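Local coordinates for protein probable chaperone (Pseudomonas aeruginosa, PDB 4JMF) that probably acts as a type III secretion chaperone of the CesT family, binding its effector protein before export, at residues S29-C37 with L105-E113. Numbering follows the deposited sequence.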
ATOM      1  N   SER B  29     -10.463  13.090 -11.658  1.00 19.70           N
ATOM      2  CA  SER B  29     -11.519  12.372 -10.969  1.00 21.06           C
ATOM      3  C   SER B  29     -12.336  11.554 -11.961  1.00 22.71           C
ATOM      4  O   SER B  29     -12.552  11.984 -13.094  1.00 23.98           O
ATOM      5  CB  SER B  29     -12.422  13.353 -10.221  1.00 20.17           C
ATOM      6  OG  SER B  29     -11.649  14.228  -9.417  1.00 22.61           O
ATOM      7  N   LEU B  30     -12.791  10.387 -11.514  1.00 22.19           N
ATOM      8  CA  LEU B  30     -13.602   9.483 -12.322  1.00 23.53           C
ATOM      9  C   LEU B  30     -14.821   9.050 -11.528  1.00 21.23           C
ATOM     10  O   LEU B  30     -14.711   8.766 -10.343  1.00 22.37           O
ATOM     11  CB  LEU B  30     -12.801   8.231 -12.658  1.00 22.75           C
ATOM     12  CG  LEU B  30     -11.603   8.419 -13.571  1.00 25.03           C
ATOM     13  CD1 LEU B  30     -10.836   7.112 -13.666  1.00 22.20           C
ATOM     14  CD2 LEU B  30     -12.109   8.857 -14.944  1.00 22.23           C
ATOM     15  N   GLN B  31     -15.982   9.003 -12.173  1.00 23.16           N
ATOM     16  CA  GLN B  31     -17.171   8.434 -11.556  1.00 22.77           C
ATOM     17  C   GLN B  31     -17.294   6.979 -11.998  1.00 24.33           C
ATOM     18  O   GLN B  31     -17.483   6.697 -13.180  1.00 25.63           O
ATOM     19  CB  GLN B  31     -18.415   9.201 -11.991  1.00 23.32           C
ATOM     20  CG  GLN B  31     -19.666   8.819 -11.210  1.00 22.54           C
ATOM     21  CD  GLN B  31     -19.638   9.391  -9.813  1.00 24.88           C
ATOM     22  OE1 GLN B  31     -19.342  10.574  -9.626  1.00 24.56           O
ATOM     23  NE2 GLN B  31     -19.916   8.551  -8.816  1.00 22.15           N
ATOM     24  N   VAL B  32     -17.152   6.048 -11.067  1.00 21.35           N
ATOM     25  CA  VAL B  32     -17.285   4.638 -11.405  1.00 27.43           C
ATOM     26  C   VAL B  32     -18.491   4.107 -10.656  1.00 25.28           C
ATOM     27  O   VAL B  32     -18.413   3.815  -9.458  1.00 28.79           O
ATOM     28  CB  VAL B  32     -16.017   3.834 -11.038  1.00 27.39           C
ATOM     29  CG1 VAL B  32     -16.202   2.371 -11.370  1.00 22.99           C
ATOM     30  CG2 VAL B  32     -14.809   4.383 -11.783  1.00 22.67           C
ATOM     31  N   GLY B  33     -19.621   4.016 -11.345  1.00 26.04           N
ATOM     32  CA  GLY B  33     -20.872   3.730 -10.667  1.00 24.04           C
ATOM     33  C   GLY B  33     -21.074   4.791  -9.604  1.00 23.15           C
ATOM     34  O   GLY B  33     -20.878   5.980  -9.855  1.00 25.58           O
ATOM     35  N   PRO B  34     -21.422   4.365  -8.390  1.00 25.45           N
ATOM     36  CA  PRO B  34     -21.664   5.350  -7.329  1.00 28.00           C
ATOM     37  C   PRO B  34     -20.380   5.900  -6.690  1.00 25.92           C
ATOM     38  O   PRO B  34     -20.440   6.788  -5.824  1.00 27.83           O
ATOM     39  CB  PRO B  34     -22.491   4.566  -6.313  1.00 23.50           C
ATOM     40  CG  PRO B  34     -22.112   3.128  -6.532  1.00 23.45           C
ATOM     41  CD  PRO B  34     -21.684   2.978  -7.961  1.00 23.75           C
ATOM     42  N   HIS B  35     -19.229   5.410  -7.136  1.00 25.10           N
ATOM     43  CA  HIS B  35     -17.955   5.808  -6.535  1.00 25.25           C
ATOM     44  C   HIS B  35     -17.199   6.909  -7.287  1.00 25.20           C
ATOM     45  O   HIS B  35     -16.794   6.730  -8.445  1.00 23.35           O
ATOM     46  CB  HIS B  35     -17.075   4.573  -6.394  1.00 24.83           C
ATOM     47  CG  HIS B  35     -17.775   3.426  -5.739  1.00 27.92           C
ATOM     48  ND1 HIS B  35     -18.140   3.439  -4.408  1.00 23.66           N
ATOM     49  CD2 HIS B  35     -18.195   2.236  -6.236  1.00 24.81           C
ATOM     50  CE1 HIS B  35     -18.749   2.304  -4.113  1.00 26.31           C
ATOM     51  NE2 HIS B  35     -18.795   1.558  -5.204  1.00 28.84           N
ATOM     52  N   LEU B  36     -17.000   8.045  -6.624  1.00 22.69           N
ATOM     53  CA  LEU B  36     -16.149   9.099  -7.168  1.00 21.13           C
ATOM     54  C   LEU B  36     -14.705   8.794  -6.754  1.00 23.62           C
ATOM     55  O   LEU B  36     -14.399   8.745  -5.553  1.00 22.69           O
ATOM     56  CB  LEU B  36     -16.590  10.470  -6.648  1.00 17.06           C
ATOM     57  CG  LEU B  36     -15.803  11.707  -7.099  1.00 23.03           C
ATOM     58  CD1 LEU B  36     -15.957  11.947  -8.600  1.00 21.05           C
ATOM     59  CD2 LEU B  36     -16.223  12.933  -6.328  1.00 19.11           C
ATOM     60  N   CYS B  37     -13.836   8.561  -7.746  1.00 19.45           N
ATOM     61  CA  CYS B  37     -12.444   8.200  -7.514  1.00 20.10           C
ATOM     62  C   CYS B  37     -11.499   9.263  -8.062  1.00 21.58           C
ATOM     63  O   CYS B  37     -11.769   9.863  -9.106  1.00 24.95           O
ATOM     64  CB  CYS B  37     -12.134   6.865  -8.188  1.00 18.67           C
ATOM     65  SG  CYS B  37     -13.245   5.528  -7.728  1.00 23.52           S
ATOM     66  N   LEU B 105      -7.327   0.315 -10.244  1.00 16.92           N
ATOM     67  CA  LEU B 105      -8.601   0.992 -10.042  1.00 16.17           C
ATOM     68  C   LEU B 105      -9.678  -0.017  -9.645  1.00 21.55           C
ATOM     69  O   LEU B 105     -10.512   0.259  -8.774  1.00 19.22           O
ATOM     70  CB  LEU B 105      -9.013   1.767 -11.301  1.00 18.17           C
ATOM     71  CG  LEU B 105     -10.353   2.512 -11.250  1.00 21.14           C
ATOM     72  CD1 LEU B 105     -10.350   3.588 -10.146  1.00 16.00           C
ATOM     73  CD2 LEU B 105     -10.669   3.148 -12.612  1.00 18.13           C
ATOM     74  N   GLU B 106      -9.649  -1.189 -10.269  1.00 19.44           N
ATOM     75  CA  GLU B 106     -10.673  -2.193 -10.024  1.00 22.75           C
ATOM     76  C   GLU B 106     -10.645  -2.667  -8.583  1.00 21.38           C
ATOM     77  O   GLU B 106     -11.702  -2.833  -7.967  1.00 20.56           O
ATOM     78  CB  GLU B 106     -10.491  -3.385 -10.963  1.00 23.99           C
ATOM     79  CG  GLU B 106     -11.672  -4.355 -10.963  1.00 21.75           C
ATOM     80  CD  GLU B 106     -11.819  -5.053 -12.303  1.00 25.20           C
ATOM     81  OE1 GLU B 106     -10.995  -5.951 -12.613  1.00 24.61           O
ATOM     82  OE2 GLU B 106     -12.759  -4.693 -13.053  1.00 27.36           O
ATOM     83  N   GLN B 107      -9.447  -2.874  -8.043  1.00 19.79           N
ATOM     84  CA  GLN B 107      -9.331  -3.307  -6.648  1.00 21.71           C
ATOM     85  C   GLN B 107      -9.793  -2.209  -5.689  1.00 20.91           C
ATOM     86  O   GLN B 107     -10.392  -2.500  -4.648  1.00 21.26           O
ATOM     87  CB  GLN B 107      -7.902  -3.755  -6.330  1.00 19.70           C
ATOM     88  CG  GLN B 107      -7.460  -4.986  -7.110  1.00 21.96           C
ATOM     89  CD  GLN B 107      -8.393  -6.159  -6.884  1.00 27.37           C
ATOM     90  OE1 GLN B 107      -8.573  -6.616  -5.750  1.00 28.38           O
ATOM     91  NE2 GLN B 107      -9.004  -6.648  -7.964  1.00 23.73           N
ATOM     92  N   LEU B 108      -9.530  -0.950  -6.043  1.00 20.25           N
ATOM     93  CA  LEU B 108     -10.031   0.170  -5.248  1.00 20.11           C
ATOM     94  C   LEU B 108     -11.555   0.120  -5.218  1.00 23.40           C
ATOM     95  O   LEU B 108     -12.173   0.107  -4.145  1.00 19.91           O
ATOM     96  CB  LEU B 108      -9.577   1.514  -5.830  1.00 18.35           C
ATOM     97  CG  LEU B 108     -10.072   2.737  -5.051  1.00 22.03           C
ATOM     98  CD1 LEU B 108      -9.543   2.723  -3.609  1.00 18.76           C
ATOM     99  CD2 LEU B 108      -9.696   4.044  -5.757  1.00 19.52           C
ATOM    100  N   VAL B 109     -12.161   0.085  -6.401  1.00 22.96           N
ATOM    101  CA  VAL B 109     -13.616   0.063  -6.503  1.00 22.41           C
ATOM    102  C   VAL B 109     -14.239  -1.188  -5.874  1.00 22.98           C
ATOM    103  O   VAL B 109     -15.294  -1.109  -5.238  1.00 23.18           O
ATOM    104  CB  VAL B 109     -14.078   0.266  -7.957  1.00 24.11           C
ATOM    105  CG1 VAL B 109     -15.584   0.134  -8.054  1.00 25.12           C
ATOM    106  CG2 VAL B 109     -13.662   1.651  -8.424  1.00 21.58           C
ATOM    107  N   ALA B 110     -13.570  -2.332  -6.006  1.00 20.34           N
ATOM    108  CA  ALA B 110     -14.079  -3.557  -5.401  1.00 22.98           C
ATOM    109  C   ALA B 110     -14.239  -3.415  -3.892  1.00 24.98           C
ATOM    110  O   ALA B 110     -15.214  -3.894  -3.316  1.00 25.29           O
ATOM    111  CB  ALA B 110     -13.189  -4.756  -5.749  1.00 25.64           C
ATOM    112  N   ALA B 111     -13.302  -2.738  -3.239  1.00 24.12           N
ATOM    113  CA  ALA B 111     -13.412  -2.599  -1.788  1.00 23.10           C
ATOM    114  C   ALA B 111     -14.467  -1.567  -1.442  1.00 26.24           C
ATOM    115  O   ALA B 111     -15.174  -1.699  -0.445  1.00 26.43           O
ATOM    116  CB  ALA B 111     -12.096  -2.230  -1.180  1.00 20.21           C
ATOM    117  N   ALA B 112     -14.570  -0.532  -2.263  1.00 22.24           N
ATOM    118  CA  ALA B 112     -15.571   0.506  -2.026  1.00 28.72           C
ATOM    119  C   ALA B 112     -16.978  -0.084  -2.127  1.00 29.49           C
ATOM    120  O   ALA B 112     -17.880   0.328  -1.393  1.00 27.62           O
ATOM    121  CB  ALA B 112     -15.399   1.659  -3.004  1.00 22.23           C
ATOM    122  N   GLU B 113     -17.152  -1.042  -3.042  1.00 29.25           N
ATOM    123  CA  GLU B 113     -18.441  -1.706  -3.262  1.00 31.52           C
ATOM    124  C   GLU B 113     -18.836  -2.525  -2.038  1.00 37.46           C
ATOM    125  O   GLU B 113     -19.983  -2.495  -1.586  1.00 38.33           O
ATOM    126  CB  GLU B 113     -18.351  -2.645  -4.472  1.00 28.62           C
ATOM    127  CG  GLU B 113     -18.701  -2.004  -5.795  1.00 28.60           C
ATOM    128  CD  GLU B 113     -20.170  -1.649  -5.892  1.00 34.12           C
ATOM    129  OE1 GLU B 113     -20.979  -2.576  -6.102  1.00 34.72           O
ATOM    130  OE2 GLU B 113     -20.519  -0.450  -5.757  1.00 35.74           O
TER
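The imidazole of His35 lies between Ala112 and Pro34. Ala112 CB sits over one face, 3.8 Å from the ring centroid, in a CH-pi contact. Pro34 CG covers the opposite face, offset toward the rim. At the edge, His35 NE2 donates a hydrogen bond to Glu113 OE2 (2.7 Å). The N-H...O angle is 151°, and the oxygen is tilted 18° from the ring plane. OE2 accepts with its anti lone pair, and the carboxylate stands nearly perpendicular to the imidazole. The bend of the Glu113 chain at chi2 (-69°) brings the carboxylate round to NE2. Val109 CG1 approaches His35 CD2 obliquely at 3.8 Å.

Further along, the contact is apolar. Val109 CG2 touches both Val32 CG1 and Cys37 SG, each at 4.0 Å. Leu105 spreads its two methyls over the hairpin: CD2 meets Leu30 CD1 at 4.1 Å, and CD1 meets Cys37 CB at 4.2 Å.

Strands 28-32 and 35-41 form a beta hairpin, closed by a type II' turn from Val32 to His35 with Gly33 at positive phi. Alternate residues Leu30, Val32, His35 and Cys37 face helix 98-114, which packs across the antiparallel sheet. Leu30 to Val32 also pair with a strand of another protein's chain, so the sheet continues across that interface. Val109 packs on an apolar side chain of the same partner.

The chemistry is therefore graded, with leucine, valine and cysteine packing giving way to one polar link near the turn. The NE2 bond fixes the flip of the imidazole and ties the turn to the last part of the helix. The nearby carboxylate would be expected to favour a protonated His35.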